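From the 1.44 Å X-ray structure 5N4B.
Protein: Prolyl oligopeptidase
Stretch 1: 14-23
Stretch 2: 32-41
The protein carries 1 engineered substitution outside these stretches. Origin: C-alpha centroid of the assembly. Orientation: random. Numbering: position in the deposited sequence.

Stretch 1 14-23: STRRSDHVDT
Stretch 2 32-41: VPVPDPYQWL

Stretches 14-23 and 32-41 run antiparallel, their strands 21-23 and 32-35 inclined at 153° and 4.5 Å apart at closest approach, and together they bury 824 Å². Register pairs Thr-23 with Pro-33, Asp-22 with Val-34 and Val-21 with Pro-35, CA-CA 4.3, 5.2 and 4.2 Å.

Backbone hydrogen bonds set this ladder. Asp-22 N gives to Val-34 O (3.0 Å) and Val-34 N to Asp-22 O (2.7 Å). The two prolines, lacking an amide hydrogen, occupy non-hydrogen-bonded pairs, where none is needed. Past the strands, Asp-36 N reaches His-20 O at 2.8 Å, nearly linear, and Ser-18 N reaches Pro-37 O at 2.9 Å. A type I turn, Asp-36 to Gln-39, closed by Gln-39 N to Asp-36 O (3.0 Å), leads into a 3-10 segment from 39.

Side chains lock the loop 15-18 onto this turn and the residue after it, Trp-40. Trp-40 (chi1 p, chi2 -87°) is buried and points toward stretch 1; its NE1 donates to Arg-16 O at 2.8 Å. Arg-16, extended through chi1 and chi2 (t, t) and bent at chi3 (p), lays its guanidinium on the indole, CZ 4.3 Å from the five-membered ring centroid, a cation-pi stack. Arg-17 (m, t, p) curls back so that NH1 donates to Tyr-38 OH at 2.9 Å, while Pro-37 CG covers one guanidinium face. The CA-to-CB bond of Tyr-38 (m) points away, but the ring end comes nearer and meets Thr-15, CE1 to CG2 3.6 Å.

One apolar pair, Val-21 (t) CG1 to Pro-33 CB at 3.9 Å, packs across the strands; separately, Gln-39 CG makes a CH-pi contact over the face of the His-20 ring, 4.2 Å from its centroid.

On the Asp-22/Val-34 face, His-20 (t) NE2 donates to Asp-22 OD1 at 2.7 Å. One water bridges the neighbouring acids, donating to Asp-22 OD2 (2.5 Å) and Asp-36 OD2 (2.7 Å).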

# COMPACT_ATOMS: atom_id res chain seq x y z
N SER A 14 -20.51 13.22 25.75
CA SER A 14 -21.28 12.20 26.46
C SER A 14 -21.40 10.95 25.60
O SER A 14 -21.82 11.02 24.45
CB SER A 14 -22.68 12.79 26.73
OG SER A 14 -23.54 11.82 27.29
N THR A 15 -20.97 9.83 26.15
CA THR A 15 -20.85 8.58 25.38
C THR A 15 -21.45 7.46 26.20
O THR A 15 -20.87 7.03 27.21
CB THR A 15 -19.41 8.28 25.03
OG1 THR A 15 -18.88 9.42 24.37
CG2 THR A 15 -19.28 7.09 24.09
N ARG A 16 -22.62 6.98 25.77
CA ARG A 16 -23.33 5.94 26.49
C ARG A 16 -22.46 4.70 26.63
O ARG A 16 -21.70 4.36 25.72
CB ARG A 16 -24.59 5.57 25.68
CG ARG A 16 -25.42 4.47 26.31
CD ARG A 16 -26.80 4.44 25.65
NE ARG A 16 -26.74 4.05 24.25
CZ ARG A 16 -26.81 2.79 23.83
NH1 ARG A 16 -26.96 1.78 24.69
NH2 ARG A 16 -26.74 2.53 22.54
N ARG A 17 -22.57 4.03 27.77
CA ARG A 17 -21.92 2.74 28.02
C ARG A 17 -23.00 1.70 28.15
O ARG A 17 -23.82 1.75 29.08
CB ARG A 17 -21.08 2.76 29.29
CG ARG A 17 -19.85 3.65 29.14
CD ARG A 17 -19.09 3.85 30.46
NE ARG A 17 -18.63 2.59 31.02
CZ ARG A 17 -17.56 1.91 30.63
NH1 ARG A 17 -16.80 2.34 29.63
NH2 ARG A 17 -17.20 0.78 31.24
N SER A 18 -23.05 0.78 27.20
CA SER A 18 -24.03 -0.27 27.26
C SER A 18 -23.61 -1.35 28.24
O SER A 18 -22.50 -1.37 28.77
CB SER A 18 -24.27 -0.85 25.88
OG SER A 18 -23.24 -1.78 25.59
N ASP A 19 -24.54 -2.27 28.49
CA ASP A 19 -24.26 -3.41 29.36
C ASP A 19 -23.82 -4.66 28.58
O ASP A 19 -23.76 -5.75 29.15
CB ASP A 19 -25.48 -3.71 30.26
CG ASP A 19 -26.64 -4.33 29.51
OD1 ASP A 19 -26.62 -4.43 28.27
OD2 ASP A 19 -27.62 -4.75 30.19
N HIS A 20 -23.43 -4.51 27.30
CA HIS A 20 -23.04 -5.65 26.48
C HIS A 20 -21.79 -6.33 27.03
O HIS A 20 -20.80 -5.67 27.36
CB HIS A 20 -22.76 -5.18 25.05
CG HIS A 20 -22.53 -6.30 24.09
ND1 HIS A 20 -23.53 -6.82 23.30
CD2 HIS A 20 -21.42 -7.02 23.83
CE1 HIS A 20 -23.03 -7.82 22.58
NE2 HIS A 20 -21.76 -7.96 22.89
N VAL A 21 -21.83 -7.65 27.09
CA VAL A 21 -20.70 -8.46 27.50
C VAL A 21 -20.57 -9.59 26.50
O VAL A 21 -21.56 -10.24 26.15
CB VAL A 21 -20.86 -9.03 28.93
CG1 VAL A 21 -19.66 -9.93 29.29
CG2 VAL A 21 -20.97 -7.93 29.94
N ASP A 22 -19.34 -9.84 26.06
CA ASP A 22 -19.02 -11.00 25.26
C ASP A 22 -18.16 -11.92 26.09
O ASP A 22 -17.30 -11.45 26.84
CB ASP A 22 -18.22 -10.61 24.02
CG ASP A 22 -18.96 -9.63 23.12
OD1 ASP A 22 -20.02 -10.05 22.61
OD2 ASP A 22 -18.44 -8.51 22.89
N THR A 23 -18.39 -13.23 25.96
CA THR A 23 -17.64 -14.22 26.72
C THR A 23 -16.76 -15.00 25.76
O THR A 23 -17.22 -15.51 24.74
CB THR A 23 -18.58 -15.14 27.51
OG1 THR A 23 -19.29 -14.34 28.47
CG2 THR A 23 -17.76 -16.21 28.26
N VAL A 32 -13.86 -16.10 29.99
CA VAL A 32 -13.46 -14.73 30.28
C VAL A 32 -14.57 -13.79 29.82
O VAL A 32 -14.78 -13.65 28.60
CB VAL A 32 -12.13 -14.36 29.60
CG1 VAL A 32 -11.80 -12.89 29.90
CG2 VAL A 32 -11.03 -15.29 30.04
N PRO A 33 -15.31 -13.17 30.72
CA PRO A 33 -16.29 -12.16 30.29
C PRO A 33 -15.58 -10.85 29.98
O PRO A 33 -14.72 -10.40 30.74
CB PRO A 33 -17.24 -12.03 31.50
CG PRO A 33 -16.34 -12.29 32.66
CD PRO A 33 -15.29 -13.30 32.20
N VAL A 34 -15.90 -10.28 28.82
CA VAL A 34 -15.27 -9.07 28.33
C VAL A 34 -16.38 -8.05 28.08
O VAL A 34 -17.09 -8.14 27.08
CB VAL A 34 -14.47 -9.34 27.04
CG1 VAL A 34 -13.84 -8.03 26.51
CG2 VAL A 34 -13.38 -10.38 27.29
N PRO A 35 -16.55 -7.08 28.96
CA PRO A 35 -17.55 -6.02 28.68
C PRO A 35 -17.16 -5.29 27.41
O PRO A 35 -15.98 -5.01 27.19
CB PRO A 35 -17.43 -5.10 29.89
CG PRO A 35 -16.91 -6.01 31.00
CD PRO A 35 -15.91 -6.89 30.28
N ASP A 36 -18.17 -4.94 26.61
CA ASP A 36 -17.98 -4.13 25.39
C ASP A 36 -19.01 -3.00 25.43
O ASP A 36 -19.96 -2.97 24.64
CB ASP A 36 -18.09 -4.98 24.12
CG ASP A 36 -17.36 -4.35 22.90
OD1 ASP A 36 -16.28 -3.73 23.09
OD2 ASP A 36 -17.84 -4.52 21.76
N PRO A 37 -18.81 -2.03 26.32
CA PRO A 37 -19.81 -0.97 26.51
C PRO A 37 -19.97 -0.09 25.31
O PRO A 37 -20.95 0.67 25.24
CB PRO A 37 -19.26 -0.18 27.73
CG PRO A 37 -17.82 -0.51 27.77
CD PRO A 37 -17.71 -1.93 27.28
N TYR A 38 -19.01 -0.12 24.38
CA TYR A 38 -19.08 0.68 23.16
C TYR A 38 -19.39 -0.17 21.93
O TYR A 38 -19.12 0.24 20.79
CB TYR A 38 -17.81 1.54 22.98
CG TYR A 38 -17.56 2.39 24.22
CD1 TYR A 38 -18.50 3.31 24.68
CD2 TYR A 38 -16.38 2.24 24.97
CE1 TYR A 38 -18.28 4.04 25.82
CE2 TYR A 38 -16.17 2.96 26.10
CZ TYR A 38 -17.10 3.85 26.53
OH TYR A 38 -16.87 4.56 27.72
N GLN A 39 -19.99 -1.35 22.13
CA GLN A 39 -20.40 -2.17 21.00
C GLN A 39 -21.27 -1.39 20.04
O GLN A 39 -21.22 -1.60 18.83
CB GLN A 39 -21.12 -3.44 21.49
CG GLN A 39 -21.58 -4.37 20.34
CD GLN A 39 -22.83 -3.87 19.65
OE1 GLN A 39 -23.73 -3.32 20.30
NE2 GLN A 39 -22.90 -4.03 18.32
N TRP A 40 -22.07 -0.46 20.56
CA TRP A 40 -23.00 0.32 19.75
C TRP A 40 -22.30 1.23 18.76
O TRP A 40 -22.90 1.63 17.76
CB TRP A 40 -23.98 1.08 20.64
CG TRP A 40 -23.36 2.07 21.55
CD1 TRP A 40 -22.87 1.84 22.79
CD2 TRP A 40 -23.15 3.44 21.26
NE1 TRP A 40 -22.36 3.02 23.30
CE2 TRP A 40 -22.52 4.02 22.39
CE3 TRP A 40 -23.44 4.26 20.16
CZ2 TRP A 40 -22.20 5.37 22.45
CZ3 TRP A 40 -23.11 5.60 20.23
CH2 TRP A 40 -22.49 6.14 21.36
N LEU A 41 -21.02 1.54 18.96
CA LEU A 41 -20.25 2.32 18.00
C LEU A 41 -19.86 1.53 16.78
O LEU A 41 -19.26 2.09 15.86
CB LEU A 41 -19.01 2.94 18.69
CG LEU A 41 -19.36 4.14 19.56
CD1 LEU A 41 -18.17 4.58 20.44
CD2 LEU A 41 -19.80 5.34 18.70
O HOH W 1 -18.26 6.80 28.10
O HOH W 2 -24.21 -2.31 22.63
O HOH W 3 -19.17 -6.76 21.24